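Local coordinates for protein glutathione S-transferase (Sulfitobacter, PDB 4GF0) that binds glutathione and, as a homologue of the glutathione transferases, probably conjugates it to electrophilic substrates, at residues A16-I21 against L26-V31; G83-D88 against A93-A98; G151-V154 against D158-L161; L161-L166 against T187-Q192; W172-G175 against D179-A182. All coordinates share one frame; numbering follows the deposited sequence.

Interaction 1: residues A16-I21 against L26-V31; sequences AVAIAI and LPYQPV
I21 packs against the ring of Y28 in a buried helix-to-strand contact, where helix 14-23 lies against the edge strand 28-32 of the N-terminal domain. CG2 of I21 does most of the touching. It sits 3.4 Å from CD1 of Y28 and also meets the ring at CG. CD1 of the same isoleucine lies over one ring face, 4.1 Å from CD2 of Y28. The tyrosine ring is brought against the helix by its first torsion (chi1 67°), which sets CG between the backbone N and the carbonyl carbon. Further along the ring, A18 CB reaches the Y28 OH at 3.7 Å. That hydroxyl is hydrogen-bonded to OE2 of E22, the residue after I21. This is the second half of a beta-alpha-beta unit, strand 4-8, helix 14-23, strand 28-32, in the thioredoxin-like fold. Strand 28-32 pairs with strand 4-8 through Q29 and V31. The turn between helix and strand is tied by the backbone bond from L26 N to I21 O, 3.3 Å long and nearly straight at 174°. Beside it, CG2 of I21 touches L26 CB at 3.9 Å, and V75 of helix 68-78 packs on I21.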
loop_
_atom_site.group_PDB
_atom_site.type_symbol
_atom_site.label_atom_id
_atom_site.label_comp_id
_atom_site.label_asym_id
_atom_site.label_seq_id
_atom_site.Cartn_x
_atom_site.Cartn_y
_atom_site.Cartn_z
ATOM N N ALA A 16 13.110 2.202 -3.974
ATOM C CA ALA A 16 12.842 0.778 -3.771
ATOM C C ALA A 16 12.570 0.092 -5.106
ATOM O O ALA A 16 12.972 -1.050 -5.328
ATOM C CB ALA A 16 11.661 0.568 -2.816
ATOM N N VAL A 17 11.877 0.787 -5.999
ATOM C CA VAL A 17 11.548 0.197 -7.287
ATOM C C VAL A 17 12.822 0.079 -8.122
ATOM O O VAL A 17 13.046 -0.932 -8.789
ATOM C CB VAL A 17 10.460 1.020 -8.012
ATOM C CG1 VAL A 17 10.121 0.386 -9.370
ATOM C CG2 VAL A 17 9.201 1.107 -7.147
ATOM N N ALA A 18 13.675 1.099 -8.070
ATOM C CA ALA A 18 14.938 1.042 -8.804
ATOM C C ALA A 18 15.781 -0.147 -8.347
ATOM O O ALA A 18 16.359 -0.873 -9.165
ATOM C CB ALA A 18 15.705 2.335 -8.635
ATOM N N ILE A 19 15.830 -0.355 -7.042
ATOM C CA ILE A 19 16.574 -1.482 -6.491
ATOM C C ILE A 19 16.035 -2.799 -7.045
ATOM O O ILE A 19 16.808 -3.671 -7.438
ATOM C CB ILE A 19 16.518 -1.472 -4.970
ATOM C CG1 ILE A 19 17.338 -0.285 -4.465
ATOM C CG2 ILE A 19 17.087 -2.784 -4.389
ATOM C CD1 ILE A 19 17.141 0.018 -2.960
ATOM N N ALA A 20 14.714 -2.940 -7.090
ATOM C CA ALA A 20 14.119 -4.160 -7.622
ATOM C C ALA A 20 14.442 -4.362 -9.098
ATOM O O ALA A 20 14.701 -5.489 -9.530
ATOM C CB ALA A 20 12.613 -4.173 -7.397
ATOM N N ILE A 21 14.427 -3.277 -9.871
ATOM C CA ILE A 21 14.733 -3.382 -11.290
ATOM C C ILE A 21 16.180 -3.824 -11.472
ATOM O O ILE A 21 16.485 -4.634 -12.349
ATOM C CB ILE A 21 14.481 -2.061 -12.039
ATOM C CG1 ILE A 21 12.993 -1.711 -11.956
ATOM C CG2 ILE A 21 14.847 -2.236 -13.512
ATOM C CD1 ILE A 21 12.636 -0.319 -12.479
ATOM N N LEU A 26 17.242 -5.796 -15.316
ATOM C CA LEU A 26 16.580 -5.193 -16.462
ATOM C C LEU A 26 17.176 -3.823 -16.752
ATOM O O LEU A 26 17.568 -3.104 -15.832
ATOM C CB LEU A 26 15.084 -5.054 -16.198
ATOM C CG LEU A 26 14.326 -6.375 -16.096
ATOM C CD1 LEU A 26 12.891 -6.127 -15.666
ATOM C CD2 LEU A 26 14.372 -7.069 -17.443
ATOM N N PRO A 27 17.267 -3.458 -18.036
ATOM C CA PRO A 27 17.680 -2.084 -18.329
ATOM C C PRO A 27 16.497 -1.158 -18.061
ATOM O O PRO A 27 15.346 -1.559 -18.228
ATOM C CB PRO A 27 18.012 -2.124 -19.825
ATOM C CG PRO A 27 17.148 -3.228 -20.370
ATOM C CD PRO A 27 17.013 -4.249 -19.253
ATOM N N TYR A 28 16.767 0.054 -17.597
ATOM C CA TYR A 28 15.706 1.018 -17.386
ATOM C C TYR A 28 16.297 2.405 -17.463
ATOM O O TYR A 28 17.522 2.579 -17.404
ATOM C CB TYR A 28 14.988 0.815 -16.035
ATOM C CG TYR A 28 15.829 1.109 -14.806
ATOM C CD1 TYR A 28 16.897 0.294 -14.453
ATOM C CD2 TYR A 28 15.532 2.181 -13.983
ATOM C CE1 TYR A 28 17.654 0.557 -13.312
ATOM C CE2 TYR A 28 16.278 2.439 -12.845
ATOM C CZ TYR A 28 17.333 1.631 -12.522
ATOM O OH TYR A 28 18.076 1.898 -11.391
ATOM N N GLN A 29 15.405 3.373 -17.606
ATOM C CA GLN A 29 15.761 4.774 -17.732
ATOM C C GLN A 29 15.202 5.512 -16.531
ATOM O O GLN A 29 13.984 5.659 -16.406
ATOM C CB GLN A 29 15.125 5.349 -18.997
ATOM C CG GLN A 29 15.530 4.662 -20.285
ATOM C CD GLN A 29 16.751 5.289 -20.914
ATOM O OE1 GLN A 29 17.473 6.052 -20.272
ATOM N NE2 GLN A 29 16.985 4.979 -22.185
ATOM N N PRO A 30 16.088 5.975 -15.638
ATOM C CA PRO A 30 15.647 6.768 -14.482
ATOM C C PRO A 30 15.428 8.239 -14.858
ATOM O O PRO A 30 16.265 8.829 -15.550
ATOM C CB PRO A 30 16.827 6.666 -13.507
ATOM C CG PRO A 30 17.771 5.641 -14.096
ATOM C CD PRO A 30 17.515 5.623 -15.564
ATOM N N VAL A 31 14.316 8.817 -14.411
ATOM C CA VAL A 31 14.055 10.235 -14.606
ATOM C C VAL A 31 13.890 10.891 -13.258
ATOM O O VAL A 31 12.981 10.544 -12.502
ATOM C CB VAL A 31 12.777 10.477 -15.417
ATOM C CG1 VAL A 31 12.477 11.982 -15.504
ATOM C CG2 VAL A 31 12.910 9.874 -16.792
#

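Interaction 2: residues G83-D88 against A93-A98; sequences GLVPTD and AQMRSA
M95 carries this contact, meeting three consecutive residues of the loop before its own helix. Its sulfur lies 3.8 Å from CD of P86 and 3.7 Å from the carbonyl O of L84. Its methyl CE touches both branches of V85, CG2 at 3.9 Å and CG1 at 4.0 Å. The two side chains cross at about a right angle. M95 leaves the helix with CG opposite its backbone N (chi1 176°), then bends about the CG-SD bond (chi3 76°), which turns CE toward the valine. R96 comes in from the next position on the helix. Its NH2 stands 4.0 Å from CG1 of V85, a van der Waals approach oblique to the guanidinium. CE of M95 lies over one face of that group, offset toward its rim. The polar end of R96 is held elsewhere, by a salt bridge from NE to OD2 of D73 in the same chain, a residue of helix 68-78 that also backs V85. At the end of the loop D88 is the N-cap of helix 89-111, its OD2 accepting from A91 N. On the same helix, S97 OG bonds to T66 OG1 of the second subunit. The contact fastens the linker from the thioredoxin-like domain to the first long helix of the all-helical domain, as in glutathione transferases, beside the dimer interface.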
loop_
_atom_site.group_PDB
_atom_site.type_symbol
_atom_site.label_atom_id
_atom_site.label_comp_id
_atom_site.label_asym_id
_atom_site.label_seq_id
_atom_site.Cartn_x
_atom_site.Cartn_y
_atom_site.Cartn_z
ATOM N N GLY A 83 13.462 -14.431 -8.998
ATOM C CA GLY A 83 12.918 -15.064 -7.804
ATOM C C GLY A 83 12.547 -14.087 -6.700
ATOM O O GLY A 83 12.707 -14.383 -5.512
ATOM N N LEU A 84 12.032 -12.922 -7.083
ATOM C CA LEU A 84 11.726 -11.881 -6.097
ATOM C C LEU A 84 10.466 -12.146 -5.266
ATOM O O LEU A 84 10.269 -11.522 -4.226
ATOM C CB LEU A 84 11.624 -10.519 -6.784
ATOM C CG LEU A 84 12.950 -9.982 -7.340
ATOM C CD1 LEU A 84 12.704 -8.784 -8.259
ATOM C CD2 LEU A 84 13.857 -9.595 -6.187
ATOM N N VAL A 85 9.613 -13.054 -5.730
ATOM C CA VAL A 85 8.418 -13.454 -4.987
ATOM C C VAL A 85 8.462 -14.960 -4.787
ATOM O O VAL A 85 8.645 -15.711 -5.758
ATOM C CB VAL A 85 7.130 -13.082 -5.756
ATOM C CG1 VAL A 85 5.875 -13.582 -5.010
ATOM C CG2 VAL A 85 7.061 -11.580 -5.978
ATOM N N PRO A 86 8.301 -15.418 -3.536
ATOM C CA PRO A 86 8.295 -16.856 -3.249
ATOM C C PRO A 86 7.166 -17.582 -3.979
ATOM O O PRO A 86 6.084 -17.031 -4.176
ATOM C CB PRO A 86 8.006 -16.924 -1.745
ATOM C CG PRO A 86 8.293 -15.580 -1.223
ATOM C CD PRO A 86 8.130 -14.597 -2.322
ATOM N N THR A 87 7.408 -18.824 -4.377
ATOM C CA THR A 87 6.344 -19.615 -4.985
ATOM C C THR A 87 5.306 -20.056 -3.951
ATOM O O THR A 87 4.127 -20.192 -4.271
ATOM C CB THR A 87 6.899 -20.839 -5.734
ATOM O OG1 THR A 87 7.655 -21.647 -4.828
ATOM C CG2 THR A 87 7.786 -20.396 -6.877
ATOM N N ASP A 88 5.750 -20.284 -2.718
ATOM C CA ASP A 88 4.830 -20.658 -1.643
ATOM C C ASP A 88 3.936 -19.479 -1.295
ATOM O O ASP A 88 4.437 -18.404 -0.967
ATOM C CB ASP A 88 5.597 -21.072 -0.392
ATOM C CG ASP A 88 4.680 -21.298 0.796
ATOM O OD1 ASP A 88 3.829 -22.205 0.724
ATOM O OD2 ASP A 88 4.805 -20.568 1.799
ATOM N N ALA A 93 2.669 -14.180 1.032
ATOM C CA ALA A 93 1.736 -13.375 1.811
ATOM C C ALA A 93 2.469 -12.654 2.941
ATOM O O ALA A 93 2.138 -11.524 3.303
ATOM C CB ALA A 93 0.585 -14.242 2.352
ATOM N N GLN A 94 3.481 -13.300 3.503
ATOM C CA GLN A 94 4.259 -12.663 4.553
ATOM C C GLN A 94 5.087 -11.526 3.963
ATOM O O GLN A 94 5.278 -10.501 4.605
ATOM C CB GLN A 94 5.131 -13.698 5.265
ATOM C CG GLN A 94 4.318 -14.723 6.039
ATOM C CD GLN A 94 5.148 -15.893 6.509
ATOM O OE1 GLN A 94 6.025 -16.377 5.785
ATOM N NE2 GLN A 94 4.868 -16.371 7.723
ATOM N N MET A 95 5.575 -11.731 2.739
ATOM C CA MET A 95 6.284 -10.698 1.993
ATOM C C MET A 95 5.343 -9.518 1.772
ATOM O O MET A 95 5.700 -8.375 2.034
ATOM C CB MET A 95 6.745 -11.250 0.643
ATOM C CG MET A 95 7.421 -10.233 -0.274
ATOM S SD MET A 95 7.474 -10.825 -1.971
ATOM C CE MET A 95 5.766 -10.548 -2.471
ATOM N N ARG A 96 4.127 -9.793 1.316
ATOM C CA ARG A 96 3.186 -8.705 1.026
ATOM C C ARG A 96 2.654 -8.033 2.281
ATOM O O ARG A 96 2.317 -6.851 2.252
ATOM C CB ARG A 96 2.043 -9.164 0.108
ATOM C CG ARG A 96 2.521 -9.399 -1.324
ATOM C CD ARG A 96 1.372 -9.522 -2.307
ATOM N NE ARG A 96 1.914 -9.917 -3.606
ATOM C CZ ARG A 96 1.987 -11.175 -4.034
ATOM N NH1 ARG A 96 1.511 -12.166 -3.285
ATOM N NH2 ARG A 96 2.538 -11.438 -5.216
ATOM N N SER A 97 2.585 -8.774 3.383
ATOM C CA SER A 97 2.160 -8.181 4.642
ATOM C C SER A 97 3.157 -7.110 5.024
ATOM O O SER A 97 2.777 -6.028 5.464
ATOM C CB SER A 97 2.102 -9.231 5.748
ATOM O OG SER A 97 1.813 -8.614 6.994
ATOM N N ALA A 98 4.441 -7.411 4.851
ATOM C CA ALA A 98 5.478 -6.436 5.164
ATOM C C ALA A 98 5.315 -5.216 4.269
ATOM O O ALA A 98 5.419 -4.079 4.730
ATOM C CB ALA A 98 6.862 -7.048 4.976
#

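Interaction 3: residues G151-V154 against D158-L161; sequences GPYV and DFSL
Y153 meets F159 in a T-shaped pair between two arms of the loop that joins helix 123-148 to helix 162-170. G151 opens the first arm, with its N bonded to the O of Y153. Its backbone angles would jam a CB against the preceding carbonyl, so glycine suits the place. P152 follows through a cis peptide bond. With CG anti to its carbonyl carbon (chi1 -63°), Y153 turns its ring toward F159 on the second arm. The edge of the F159 ring points at the face of Y153, with centroids 5.5 Å apart and planes at 90°. CD1 of F159 does the touching, 3.9 Å from CE1 of Y153 and displaced toward the rim. Nearer the backbone, CB of Y153 packs on the carbonyl O of D158 at 3.9 Å. R196 joins the two rings from outside: its NH1 hydrogen-bonds to Y153 OH, and it makes a cation-pi contact with F159. An alanine at Y153 is likely to leave the F159 edge without its facing ring and R196 NH1 without the hydroxyl. V154 ends the arm, its N bonded to D163 OD1. On the facing arm, S160 OG caps A162 N, and D163 OD2 accepts from S160 N. This Ser-x-x-Asp pattern is consistent with the N-capping box of the glutathione transferase C-terminal domain.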
loop_
_atom_site.group_PDB
_atom_site.type_symbol
_atom_site.label_atom_id
_atom_site.label_comp_id
_atom_site.label_asym_id
_atom_site.label_seq_id
_atom_site.Cartn_x
_atom_site.Cartn_y
_atom_site.Cartn_z
ATOM N N GLY A 151 15.197 -12.334 9.334
ATOM C CA GLY A 151 16.646 -12.223 9.398
ATOM C C GLY A 151 17.352 -13.296 8.593
ATOM O O GLY A 151 17.015 -14.472 8.711
ATOM N N PRO A 152 18.347 -12.907 7.778
ATOM C CA PRO A 152 18.824 -11.528 7.599
ATOM C C PRO A 152 17.859 -10.647 6.819
ATOM O O PRO A 152 17.875 -9.427 7.015
ATOM C CB PRO A 152 20.124 -11.700 6.800
ATOM C CG PRO A 152 19.970 -13.023 6.108
ATOM C CD PRO A 152 19.212 -13.879 7.086
ATOM N N TYR A 153 17.027 -11.252 5.972
ATOM C CA TYR A 153 16.066 -10.499 5.163
ATOM C C TYR A 153 14.675 -10.698 5.723
ATOM O O TYR A 153 14.501 -11.447 6.677
ATOM C CB TYR A 153 16.115 -10.961 3.704
ATOM C CG TYR A 153 17.450 -10.695 3.056
ATOM C CD1 TYR A 153 17.890 -9.398 2.828
ATOM C CD2 TYR A 153 18.286 -11.741 2.694
ATOM C CE1 TYR A 153 19.135 -9.155 2.242
ATOM C CE2 TYR A 153 19.521 -11.506 2.111
ATOM C CZ TYR A 153 19.935 -10.215 1.880
ATOM O OH TYR A 153 21.172 -9.998 1.302
ATOM N N VAL A 154 13.678 -10.057 5.127
ATOM C CA VAL A 154 12.317 -10.182 5.658
ATOM C C VAL A 154 11.854 -11.638 5.793
ATOM O O VAL A 154 11.359 -12.044 6.835
ATOM C CB VAL A 154 11.316 -9.375 4.818
ATOM C CG1 VAL A 154 9.872 -9.706 5.233
ATOM C CG2 VAL A 154 11.595 -7.894 4.971
ATOM N N ASP A 158 15.933 -15.896 2.313
ATOM C CA ASP A 158 15.601 -15.476 0.956
ATOM C C ASP A 158 15.221 -14.003 0.821
ATOM O O ASP A 158 14.299 -13.521 1.470
ATOM C CB ASP A 158 14.458 -16.340 0.419
ATOM C CG ASP A 158 14.790 -17.818 0.452
ATOM O OD1 ASP A 158 15.933 -18.171 0.107
ATOM O OD2 ASP A 158 13.919 -18.622 0.837
ATOM N N PHE A 159 15.954 -13.308 -0.041
ATOM C CA PHE A 159 15.638 -11.952 -0.462
ATOM C C PHE A 159 14.302 -11.937 -1.209
ATOM O O PHE A 159 13.957 -12.896 -1.915
ATOM C CB PHE A 159 16.757 -11.507 -1.407
ATOM C CG PHE A 159 16.664 -10.082 -1.861
ATOM C CD1 PHE A 159 17.168 -9.058 -1.073
ATOM C CD2 PHE A 159 16.134 -9.767 -3.102
ATOM C CE1 PHE A 159 17.113 -7.745 -1.505
ATOM C CE2 PHE A 159 16.067 -8.452 -3.536
ATOM C CZ PHE A 159 16.566 -7.436 -2.733
ATOM N N SER A 160 13.546 -10.849 -1.077
ATOM C CA SER A 160 12.256 -10.744 -1.761
ATOM C C SER A 160 11.913 -9.287 -1.995
ATOM O O SER A 160 12.652 -8.396 -1.584
ATOM C CB SER A 160 11.142 -11.391 -0.920
ATOM O OG SER A 160 10.851 -10.607 0.231
ATOM N N LEU A 161 10.768 -9.042 -2.632
ATOM C CA LEU A 161 10.299 -7.670 -2.824
ATOM C C LEU A 161 10.169 -6.854 -1.547
ATOM O O LEU A 161 10.236 -5.626 -1.598
ATOM C CB LEU A 161 8.934 -7.649 -3.513
ATOM C CG LEU A 161 8.844 -8.211 -4.922
ATOM C CD1 LEU A 161 7.383 -8.056 -5.347
ATOM C CD2 LEU A 161 9.791 -7.464 -5.882
#

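Interaction 4: residues L161-L166 against T187-Q192; sequences LADPYL and TTFMQQ
F189 projects from helix 184-194 against the first turn of helix 162-170, and L166 lies over one face of its ring. CD2 of L166 makes a CH-pi contact, 3.9 Å from the centroid of the F189 ring and 21° off the normal. CG of L166 adds a contact at 3.7 Å to CE2 of F189. With CG anti to the backbone N (chi1 166°), the F189 ring extends off its helix toward D163 and L166. D163 comes against another part of the ring, with OD1 3.3 Å from CE1 of F189 and its carboxylate turned 41° from the ring plane. The carbonyl O of D163 lies in the ring plane, 3.3 Å from CZ of F189. The carboxylate is already held by backbone N-H groups of V154 and S160. A serine in place of F189 would probably open a gap beside L166 CD2 and take away the ring that D163 OD1 packs against. Y165, which touches bound glutathione, points away from this contact. Helix 184-194 thus packs on the first turn of helix 162-170 within the all-helical C-terminal domain of a glutathione transferase.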
loop_
_atom_site.group_PDB
_atom_site.type_symbol
_atom_site.label_atom_id
_atom_site.label_comp_id
_atom_site.label_asym_id
_atom_site.label_seq_id
_atom_site.Cartn_x
_atom_site.Cartn_y
_atom_site.Cartn_z
ATOM N N LEU A 161 10.768 -9.042 -2.632
ATOM C CA LEU A 161 10.299 -7.670 -2.824
ATOM C C LEU A 161 10.169 -6.854 -1.547
ATOM O O LEU A 161 10.236 -5.626 -1.598
ATOM C CB LEU A 161 8.934 -7.649 -3.513
ATOM C CG LEU A 161 8.844 -8.211 -4.922
ATOM C CD1 LEU A 161 7.383 -8.056 -5.347
ATOM C CD2 LEU A 161 9.791 -7.464 -5.882
ATOM N N ALA A 162 9.970 -7.510 -0.407
ATOM C CA ALA A 162 9.796 -6.759 0.829
ATOM C C ALA A 162 11.084 -6.044 1.216
ATOM O O ALA A 162 11.051 -5.012 1.879
ATOM C CB ALA A 162 9.319 -7.658 1.966
ATOM N N ASP A 163 12.219 -6.583 0.779
ATOM C CA ASP A 163 13.518 -6.075 1.206
ATOM C C ASP A 163 13.905 -4.694 0.650
ATOM O O ASP A 163 14.308 -3.829 1.426
ATOM C CB ASP A 163 14.603 -7.133 0.993
ATOM C CG ASP A 163 14.335 -8.383 1.805
ATOM O OD1 ASP A 163 14.217 -8.250 3.045
ATOM O OD2 ASP A 163 14.205 -9.481 1.206
ATOM N N PRO A 164 13.773 -4.469 -0.671
ATOM C CA PRO A 164 14.058 -3.103 -1.131
ATOM C C PRO A 164 13.126 -2.085 -0.494
ATOM O O PRO A 164 13.542 -0.980 -0.163
ATOM C CB PRO A 164 13.745 -3.171 -2.627
ATOM C CG PRO A 164 13.999 -4.588 -2.986
ATOM C CD PRO A 164 13.539 -5.385 -1.806
ATOM N N TYR A 165 11.863 -2.467 -0.350
ATOM C CA TYR A 165 10.864 -1.622 0.282
ATOM C C TYR A 165 11.288 -1.294 1.713
ATOM O O TYR A 165 11.322 -0.119 2.101
ATOM C CB TYR A 165 9.498 -2.333 0.260
ATOM C CG TYR A 165 8.292 -1.428 0.222
ATOM C CD1 TYR A 165 8.336 -0.135 0.741
ATOM C CD2 TYR A 165 7.095 -1.879 -0.313
ATOM C CE1 TYR A 165 7.206 0.697 0.708
ATOM C CE2 TYR A 165 5.977 -1.065 -0.359
ATOM C CZ TYR A 165 6.030 0.211 0.156
ATOM O OH TYR A 165 4.894 0.988 0.104
ATOM N N LEU A 166 11.645 -2.313 2.492
ATOM C CA LEU A 166 12.015 -2.098 3.895
ATOM C C LEU A 166 13.304 -1.302 4.002
ATOM O O LEU A 166 13.440 -0.444 4.866
ATOM C CB LEU A 166 12.165 -3.435 4.627
ATOM C CG LEU A 166 12.532 -3.327 6.107
ATOM C CD1 LEU A 166 11.412 -2.633 6.881
ATOM C CD2 LEU A 166 12.804 -4.723 6.657
ATOM N N THR A 187 19.760 -3.681 11.849
ATOM C CA THR A 187 21.151 -3.327 11.584
ATOM C C THR A 187 21.807 -4.342 10.652
ATOM O O THR A 187 22.439 -3.964 9.661
ATOM C CB THR A 187 21.958 -3.209 12.880
ATOM O OG1 THR A 187 21.437 -2.118 13.647
ATOM C CG2 THR A 187 23.428 -2.945 12.576
ATOM N N THR A 188 21.631 -5.626 10.955
ATOM C CA THR A 188 22.189 -6.674 10.101
ATOM C C THR A 188 21.572 -6.607 8.714
ATOM O O THR A 188 22.267 -6.764 7.712
ATOM C CB THR A 188 21.975 -8.072 10.700
ATOM O OG1 THR A 188 22.695 -8.168 11.938
ATOM C CG2 THR A 188 22.480 -9.137 9.740
ATOM N N PHE A 189 20.266 -6.362 8.666
ATOM C CA PHE A 189 19.539 -6.232 7.400
ATOM C C PHE A 189 20.112 -5.104 6.539
ATOM O O PHE A 189 20.360 -5.279 5.343
ATOM C CB PHE A 189 18.040 -6.013 7.686
ATOM C CG PHE A 189 17.253 -5.550 6.494
ATOM C CD1 PHE A 189 16.907 -6.443 5.479
ATOM C CD2 PHE A 189 16.848 -4.223 6.385
ATOM C CE1 PHE A 189 16.180 -6.015 4.359
ATOM C CE2 PHE A 189 16.110 -3.793 5.267
ATOM C CZ PHE A 189 15.780 -4.689 4.259
ATOM N N MET A 190 20.327 -3.940 7.143
ATOM C CA MET A 190 20.862 -2.803 6.405
ATOM C C MET A 190 22.269 -3.105 5.909
ATOM O O MET A 190 22.642 -2.685 4.831
ATOM C CB MET A 190 20.881 -1.538 7.274
ATOM C CG MET A 190 19.503 -1.088 7.753
ATOM S SD MET A 190 18.391 -0.656 6.401
ATOM C CE MET A 190 18.970 1.000 5.988
ATOM N N GLN A 191 23.052 -3.827 6.695
ATOM C CA GLN A 191 24.401 -4.188 6.246
ATOM C C GLN A 191 24.397 -5.143 5.061
ATOM O O GLN A 191 25.247 -5.035 4.172
ATOM C CB GLN A 191 25.203 -4.784 7.387
ATOM C CG GLN A 191 25.505 -3.766 8.464
ATOM C CD GLN A 191 25.999 -4.414 9.720
ATOM O OE1 GLN A 191 25.933 -5.635 9.867
ATOM N NE2 GLN A 191 26.496 -3.603 10.643
ATOM N N GLN A 192 23.464 -6.090 5.053
ATOM C CA GLN A 192 23.358 -7.008 3.922
ATOM C C GLN A 192 22.903 -6.255 2.684
ATOM O O GLN A 192 23.436 -6.461 1.598
ATOM C CB GLN A 192 22.388 -8.159 4.220
ATOM C CG GLN A 192 22.843 -9.080 5.350
ATOM C CD GLN A 192 24.163 -9.759 5.042
ATOM O OE1 GLN A 192 24.452 -10.097 3.886
ATOM N NE2 GLN A 192 24.978 -9.957 6.073
#

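Interaction 5: residues W172-G175 against D179-A182; sequences WLDG and DTAA
Apolar packing joins L173 to T180, where the chain turns between helix 162-170 and helix 184-194. The methyl CG2 of T180 lies 3.6 Å from CB of L173 and 3.9 Å from its CD1, the two side chains crossing obliquely. With CG2 of T180 set opposite its own carbonyl carbon, the methyl faces the leucine, and OG1 lies between the backbone N and the carbonyl carbon (chi1 64°). The polar contact comes from D174. Its OD1 accepts a weak hydrogen bond from T180 N, 3.4 Å long but fairly straight at 168°. The same oxygen is 3.7 Å from CG2 of T180. As for charge, OD1 of D174 is 4.5 Å from OD1 of D179, so two exposed carboxylates lie near each other. On the preceding residue, W172 points away; it stacks on H110 and touches the bound glutathione. The polar part of the contact is thus a single weak bond on the surface, and the neighbouring negative charges probably weaken the hold further, while the methyl packing on the buried L173 adds an apolar part.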
loop_
_atom_site.group_PDB
_atom_site.type_symbol
_atom_site.label_atom_id
_atom_site.label_comp_id
_atom_site.label_asym_id
_atom_site.label_seq_id
_atom_site.Cartn_x
_atom_site.Cartn_y
_atom_site.Cartn_z
ATOM N N TRP A 172 15.304 6.008 6.379
ATOM C CA TRP A 172 14.760 7.258 6.915
ATOM C C TRP A 172 14.906 7.358 8.432
ATOM O O TRP A 172 14.737 8.438 8.998
ATOM C CB TRP A 172 13.267 7.383 6.594
ATOM C CG TRP A 172 12.933 7.589 5.160
ATOM C CD1 TRP A 172 13.695 8.209 4.220
ATOM C CD2 TRP A 172 11.732 7.172 4.503
ATOM N NE1 TRP A 172 13.039 8.203 3.005
ATOM C CE2 TRP A 172 11.833 7.575 3.156
ATOM C CE3 TRP A 172 10.582 6.502 4.925
ATOM C CZ2 TRP A 172 10.819 7.319 2.222
ATOM C CZ3 TRP A 172 9.576 6.252 4.002
ATOM C CH2 TRP A 172 9.701 6.659 2.665
ATOM N N LEU A 173 15.187 6.240 9.098
ATOM C CA LEU A 173 15.085 6.203 10.570
ATOM C C LEU A 173 16.017 7.171 11.291
ATOM O O LEU A 173 15.573 7.910 12.182
ATOM C CB LEU A 173 15.270 4.779 11.103
ATOM C CG LEU A 173 14.107 3.813 10.855
ATOM C CD1 LEU A 173 14.528 2.380 11.152
ATOM C CD2 LEU A 173 12.896 4.194 11.711
ATOM N N ASP A 174 17.298 7.175 10.929
ATOM C CA ASP A 174 18.261 8.069 11.578
ATOM C C ASP A 174 17.821 9.524 11.425
ATOM O O ASP A 174 17.805 10.284 12.401
ATOM C CB ASP A 174 19.665 7.881 10.997
ATOM C CG ASP A 174 20.387 6.673 11.575
ATOM O OD1 ASP A 174 19.898 6.095 12.568
ATOM O OD2 ASP A 174 21.460 6.317 11.045
ATOM N N GLY A 175 17.434 9.883 10.203
ATOM C CA GLY A 175 16.962 11.219 9.890
ATOM C C GLY A 175 15.677 11.580 10.612
ATOM O O GLY A 175 15.395 12.762 10.839
ATOM N N ASP A 179 17.537 5.630 16.267
ATOM C CA ASP A 179 18.821 4.953 16.065
ATOM C C ASP A 179 18.584 3.557 15.501
ATOM O O ASP A 179 18.057 2.699 16.203
ATOM C CB ASP A 179 19.580 4.821 17.391
ATOM C CG ASP A 179 20.301 6.093 17.794
ATOM O OD1 ASP A 179 20.880 6.754 16.908
ATOM O OD2 ASP A 179 20.296 6.424 19.003
ATOM N N THR A 180 18.962 3.320 14.247
ATOM C CA THR A 180 18.821 1.979 13.681
ATOM C C THR A 180 19.654 0.972 14.469
ATOM O O THR A 180 19.286 -0.195 14.603
ATOM C CB THR A 180 19.177 1.932 12.180
ATOM O OG1 THR A 180 20.562 2.246 11.995
ATOM C CG2 THR A 180 18.334 2.937 11.424
ATOM N N ALA A 181 20.770 1.453 15.002
ATOM C CA ALA A 181 21.676 0.646 15.813
ATOM C C ALA A 181 21.001 0.013 17.032
ATOM O O ALA A 181 21.485 -0.983 17.574
ATOM C CB ALA A 181 22.841 1.491 16.255
ATOM N N ALA A 182 19.887 0.586 17.472
ATOM C CA ALA A 182 19.166 0.037 18.621
ATOM C C ALA A 182 18.417 -1.242 18.242
ATOM O O ALA A 182 17.871 -1.931 19.104
ATOM C CB ALA A 182 18.215 1.066 19.196
#

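In the fold
Interactions 1, 2 and 4 are buried, while 3 and 5 are only partly so. Interaction 1 belongs to the N-terminal domain; 3, 4 and 5 lie in the C-terminal domain, and 2 sits at the linker between the two. Interactions 3 and 4 share L161 and meet at D163. L84 O of interaction 2 probably accepts from L161 N, tying the linker to the same helix start. P164 and Y165 of interaction 4 pack on A16 and I19 of interaction 1, bridging the domains. The chemistry shifts accordingly: aliphatic and aromatic packing in 1 and 4, with a backbone bond added in 1, methionine packing on valine and proline in 2, an edge-to-face ring pair in 3, and a weak carboxylate bond in 5.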